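Local coordinates for ENT (Trypanosoma brucei brucei, PDB 5ZX1), which forms the ENT domain of a longer trypanosome protein, an all-helical module that probably mediates protein interactions linked to transcription, at residues 48-53 with 93-98; 40-45 with 79-84. One frame throughout, in Å; residues are numbered along the deposited sequence.

Contact 1. Residues 48-53 with 93-98; sequences LCRVLC and VLVTSV
Val95 of helix 93-101 fits against Arg50 and Cys53 of helix 30-56, and its two methyl branches divide the work. CG1 stands anti to the backbone N (chi1 177°). It reaches the main chain of the first helix, with CG1 of Val95 3.5 Å from Arg50 O. The same methyl lies 3.6 Å from Cys53 CB, an apolar contact between two buried side chains. CG2 takes the Arg50 side. It sits 3.7 Å from Arg50 CB, at the root of the long side chain.

The guanidinium adds a second kind of contact. The Arg50 chain bends at its third torsion (chi3 50°), which turns its end toward helix 93-101, alongside Val95. Val95 CG2 then lies over one face of the guanidinium, 4.0 Å above the plane and displaced toward its rim. Leu94 meets the other end of the group, at the edge, where its CD2 comes within 4.1 Å of Arg50 NH2. The Leu94 and Arg50 side chains cross at about a right angle.

No hydrogen bond joins the two segments. Arg50 NH1 has a long, weak ion pair with Asp92, whose carboxylate also accepts a hydrogen bond from Val95 N. Through Asp92 the charged end is thus weakly tied to the start of helix 93-101.

The two helix segments run nearly parallel, at 23° and 9.2 Å between axes. Helix 79-91 packs beside them, with Ala89 touching Arg50 and Leu86 touching Cys53. Met54 of helix 30-56 also touches Val95, and Leu48 and Leu52 turn to helix 62-74.

Contact 2. Residues 40-45 with 79-84; sequences EELCSY and TERAEA
Leu42 lays its CD2 methyl over one face of the Arg81 guanidinium. The closest approach is 3.3 Å, from Leu42 CD2 to Arg81 NH1, and the two side chains cross at about a right angle. The first torsion of Arg81 (chi1 -177°) sends its chain toward helix 30-56. The bend at the second (chi2 54°) takes it round the methyl, and the guanidinium turns a face to Leu42 CD2. Arg81 NH2 also forms a salt bridge with Glu85, one turn further along helix 79-91, so the charge has its partner on its own helix. In this all-helical ENT domain the contact joins the long helix 30-56 to the first turns of helix 79-91. Tyr45 and Ala82 make the deeper half. Ala82 CB lies to one side of the tyrosine ring plane, near the rim, 3.9 Å from Tyr45 CE2. Ala82 O, by contrast, lies near the ring plane at the edge, 3.7 Å from Tyr45 CE2. A water in the ring plane bridges the pair. It is 2.5 Å from Tyr45 OH and donates to Ala82 O at 2.9 Å. The hydroxyl of this buried residue also hydrogen-bonds Arg72 of helix 62-74, tying in a third helix.

Contacts 1 and 2 both use helix 30-56. Residues 40-45 pack on helix 79-91, and residues 48-53 pack on the helix that follows it, 93-101. The two centres are about 15 Å apart. Each lies about 8 Å from the centre of the chain, on opposite sides of it. The pairings alternate along the sequence, so the later helices trace the long helix in the same order as its own residues. The segments of the two contacts adjoin in the sequence and do not touch otherwise. Helix 62-74 borders both. Both contacts are partly buried helix packing within one chain.

Contact 1. Residues 48-53 with 93-98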
# COMPACT_ATOMS: atom_id res chain seq x y z
N LEU A 48 -0.40 -1.82 -1.26
CA LEU A 48 -1.21 -0.66 -1.59
C LEU A 48 -0.57 0.64 -1.12
O LEU A 48 -0.55 1.63 -1.84
CB LEU A 48 -2.60 -0.79 -0.97
CG LEU A 48 -3.81 -0.91 -1.89
CD1 LEU A 48 -5.04 -0.60 -1.07
CD2 LEU A 48 -3.69 0.04 -3.06
N CYS A 49 -0.08 0.64 0.11
CA CYS A 49 0.63 1.81 0.62
C CYS A 49 1.88 2.15 -0.21
O CYS A 49 2.10 3.30 -0.57
CB CYS A 49 1.02 1.58 2.08
SG CYS A 49 -0.38 1.66 3.20
N ARG A 50 2.69 1.15 -0.52
CA ARG A 50 3.98 1.38 -1.16
C ARG A 50 3.77 2.03 -2.52
O ARG A 50 4.31 3.10 -2.83
CB ARG A 50 4.76 0.07 -1.31
CG ARG A 50 4.97 -0.65 0.01
CD ARG A 50 5.19 -2.14 -0.20
NE ARG A 50 6.21 -2.37 -1.21
CZ ARG A 50 7.51 -2.20 -1.02
NH1 ARG A 50 7.99 -1.78 0.15
NH2 ARG A 50 8.34 -2.44 -2.02
N VAL A 51 2.95 1.35 -3.30
CA VAL A 51 2.62 1.77 -4.64
C VAL A 51 1.94 3.15 -4.70
O VAL A 51 2.27 3.97 -5.55
CB VAL A 51 1.75 0.66 -5.26
CG1 VAL A 51 0.84 1.21 -6.28
CG2 VAL A 51 2.64 -0.40 -5.85
N LEU A 52 1.01 3.44 -3.80
CA LEU A 52 0.40 4.77 -3.83
C LEU A 52 1.44 5.84 -3.44
O LEU A 52 1.35 6.99 -3.87
CB LEU A 52 -0.82 4.84 -2.91
CG LEU A 52 -2.02 4.06 -3.45
CD1 LEU A 52 -3.32 4.41 -2.72
CD2 LEU A 52 -2.15 4.26 -4.95
N CYS A 53 2.42 5.44 -2.64
CA CYS A 53 3.50 6.36 -2.29
C CYS A 53 4.53 6.50 -3.42
O CYS A 53 5.18 7.54 -3.54
CB CYS A 53 4.20 5.89 -1.02
SG CYS A 53 3.17 6.02 0.42
N VAL A 93 13.05 2.40 1.00
CA VAL A 93 14.05 2.93 0.06
C VAL A 93 13.67 2.75 -1.42
O VAL A 93 13.87 3.65 -2.23
CB VAL A 93 15.43 2.29 0.30
CG1 VAL A 93 16.47 2.95 -0.59
CG2 VAL A 93 15.83 2.42 1.77
N LEU A 94 13.16 1.58 -1.77
CA LEU A 94 12.68 1.38 -3.13
C LEU A 94 11.57 2.40 -3.41
O LEU A 94 11.63 3.12 -4.41
CB LEU A 94 12.19 -0.06 -3.32
CG LEU A 94 11.68 -0.45 -4.72
CD1 LEU A 94 12.71 -0.13 -5.79
CD2 LEU A 94 11.33 -1.92 -4.75
N VAL A 95 10.61 2.52 -2.49
CA VAL A 95 9.46 3.41 -2.69
C VAL A 95 9.94 4.84 -2.94
O VAL A 95 9.59 5.45 -3.96
CB VAL A 95 8.47 3.38 -1.48
CG1 VAL A 95 7.35 4.38 -1.69
CG2 VAL A 95 7.88 1.98 -1.27
N THR A 96 10.74 5.37 -2.02
CA THR A 96 11.23 6.74 -2.18
C THR A 96 12.10 6.91 -3.45
O THR A 96 12.02 7.94 -4.11
CB THR A 96 12.01 7.21 -0.93
OG1 THR A 96 13.11 6.33 -0.69
CG2 THR A 96 11.13 7.19 0.30
N SER A 97 12.93 5.92 -3.79
CA SER A 97 13.73 6.02 -5.02
C SER A 97 12.87 6.10 -6.28
O SER A 97 13.18 6.85 -7.21
CB SER A 97 14.68 4.85 -5.15
OG SER A 97 15.29 4.58 -3.91
N VAL A 98 11.80 5.32 -6.31
CA VAL A 98 10.88 5.35 -7.44
C VAL A 98 10.15 6.69 -7.53
O VAL A 98 9.93 7.22 -8.62
CB VAL A 98 9.87 4.20 -7.36
CG1 VAL A 98 8.88 4.27 -8.53
CG2 VAL A 98 10.60 2.87 -7.33

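Contact 2. Residues 40-45 with 79-84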
# COMPACT_ATOMS: atom_id res chain seq x y z
N GLU A 40 -2.98 -12.40 3.51
CA GLU A 40 -3.14 -11.78 2.22
C GLU A 40 -3.78 -10.39 2.35
O GLU A 40 -3.35 -9.44 1.69
CB GLU A 40 -3.97 -12.66 1.30
CG GLU A 40 -3.19 -13.88 0.88
CD GLU A 40 -3.55 -14.35 -0.52
OE1 GLU A 40 -4.16 -13.56 -1.27
OE2 GLU A 40 -3.21 -15.50 -0.88
N GLU A 41 -4.78 -10.27 3.21
CA GLU A 41 -5.35 -8.97 3.52
C GLU A 41 -4.25 -7.99 3.87
O GLU A 41 -4.19 -6.88 3.31
CB GLU A 41 -6.35 -9.07 4.67
CG GLU A 41 -7.64 -9.76 4.32
CD GLU A 41 -8.61 -9.76 5.49
OE1 GLU A 41 -9.75 -9.26 5.33
OE2 GLU A 41 -8.24 -10.22 6.59
N LEU A 42 -3.35 -8.39 4.76
CA LEU A 42 -2.32 -7.45 5.20
C LEU A 42 -1.27 -7.24 4.12
O LEU A 42 -0.70 -6.16 4.00
CB LEU A 42 -1.66 -7.91 6.50
CG LEU A 42 -2.62 -7.98 7.70
CD1 LEU A 42 -2.83 -9.41 8.16
CD2 LEU A 42 -2.13 -7.14 8.85
N CYS A 43 -1.02 -8.25 3.31
CA CYS A 43 -0.06 -8.05 2.25
C CYS A 43 -0.66 -7.10 1.24
O CYS A 43 0.03 -6.20 0.75
CB CYS A 43 0.32 -9.36 1.58
SG CYS A 43 1.70 -10.13 2.41
N SER A 44 -1.94 -7.28 0.94
CA SER A 44 -2.57 -6.46 -0.09
C SER A 44 -2.61 -5.00 0.36
O SER A 44 -2.40 -4.10 -0.45
CB SER A 44 -3.97 -6.97 -0.43
OG SER A 44 -4.98 -6.27 0.26
N TYR A 45 -2.84 -4.76 1.65
CA TYR A 45 -2.79 -3.38 2.13
C TYR A 45 -1.36 -2.81 2.02
O TYR A 45 -1.17 -1.66 1.62
CB TYR A 45 -3.30 -3.26 3.57
CG TYR A 45 -3.63 -1.83 3.96
CD1 TYR A 45 -4.80 -1.23 3.50
CD2 TYR A 45 -2.77 -1.08 4.75
CE1 TYR A 45 -5.10 0.07 3.82
CE2 TYR A 45 -3.07 0.24 5.09
CZ TYR A 45 -4.25 0.80 4.61
OH TYR A 45 -4.58 2.10 4.92
N THR A 79 -6.46 0.63 12.78
CA THR A 79 -5.79 1.78 12.19
C THR A 79 -4.32 1.86 12.62
O THR A 79 -3.48 2.33 11.86
CB THR A 79 -6.52 3.11 12.53
OG1 THR A 79 -6.67 3.23 13.95
CG2 THR A 79 -7.89 3.14 11.87
N GLU A 80 -4.00 1.36 13.82
CA GLU A 80 -2.62 1.37 14.28
C GLU A 80 -1.73 0.56 13.35
O GLU A 80 -0.62 0.96 13.02
CB GLU A 80 -2.51 0.84 15.71
CG GLU A 80 -2.87 1.86 16.77
CD GLU A 80 -4.23 1.59 17.40
OE1 GLU A 80 -4.44 0.44 17.85
OE2 GLU A 80 -5.07 2.51 17.45
N ARG A 81 -2.23 -0.59 12.93
CA ARG A 81 -1.49 -1.39 11.97
C ARG A 81 -1.50 -0.70 10.62
O ARG A 81 -0.50 -0.72 9.90
CB ARG A 81 -2.09 -2.79 11.85
CG ARG A 81 -1.31 -3.70 10.92
CD ARG A 81 0.15 -3.77 11.34
NE ARG A 81 0.98 -4.35 10.29
CZ ARG A 81 1.10 -5.66 10.07
NH1 ARG A 81 0.42 -6.52 10.83
NH2 ARG A 81 1.88 -6.11 9.10
N ALA A 82 -2.62 -0.09 10.28
CA ALA A 82 -2.76 0.51 8.97
C ALA A 82 -1.86 1.73 8.84
O ALA A 82 -1.24 1.93 7.79
CB ALA A 82 -4.20 0.88 8.72
N GLU A 83 -1.79 2.54 9.89
CA GLU A 83 -0.87 3.68 9.89
C GLU A 83 0.57 3.18 9.87
O GLU A 83 1.46 3.84 9.34
CB GLU A 83 -1.09 4.59 11.11
CG GLU A 83 -2.51 5.12 11.29
CD GLU A 83 -2.74 5.78 12.65
OE1 GLU A 83 -2.33 5.19 13.67
OE2 GLU A 83 -3.35 6.87 12.70
N ALA A 84 0.80 2.02 10.47
CA ALA A 84 2.13 1.42 10.50
C ALA A 84 2.60 1.11 9.08
O ALA A 84 3.68 1.53 8.68
CB ALA A 84 2.14 0.17 11.35
O HOH W 1 -2.90 3.52 6.02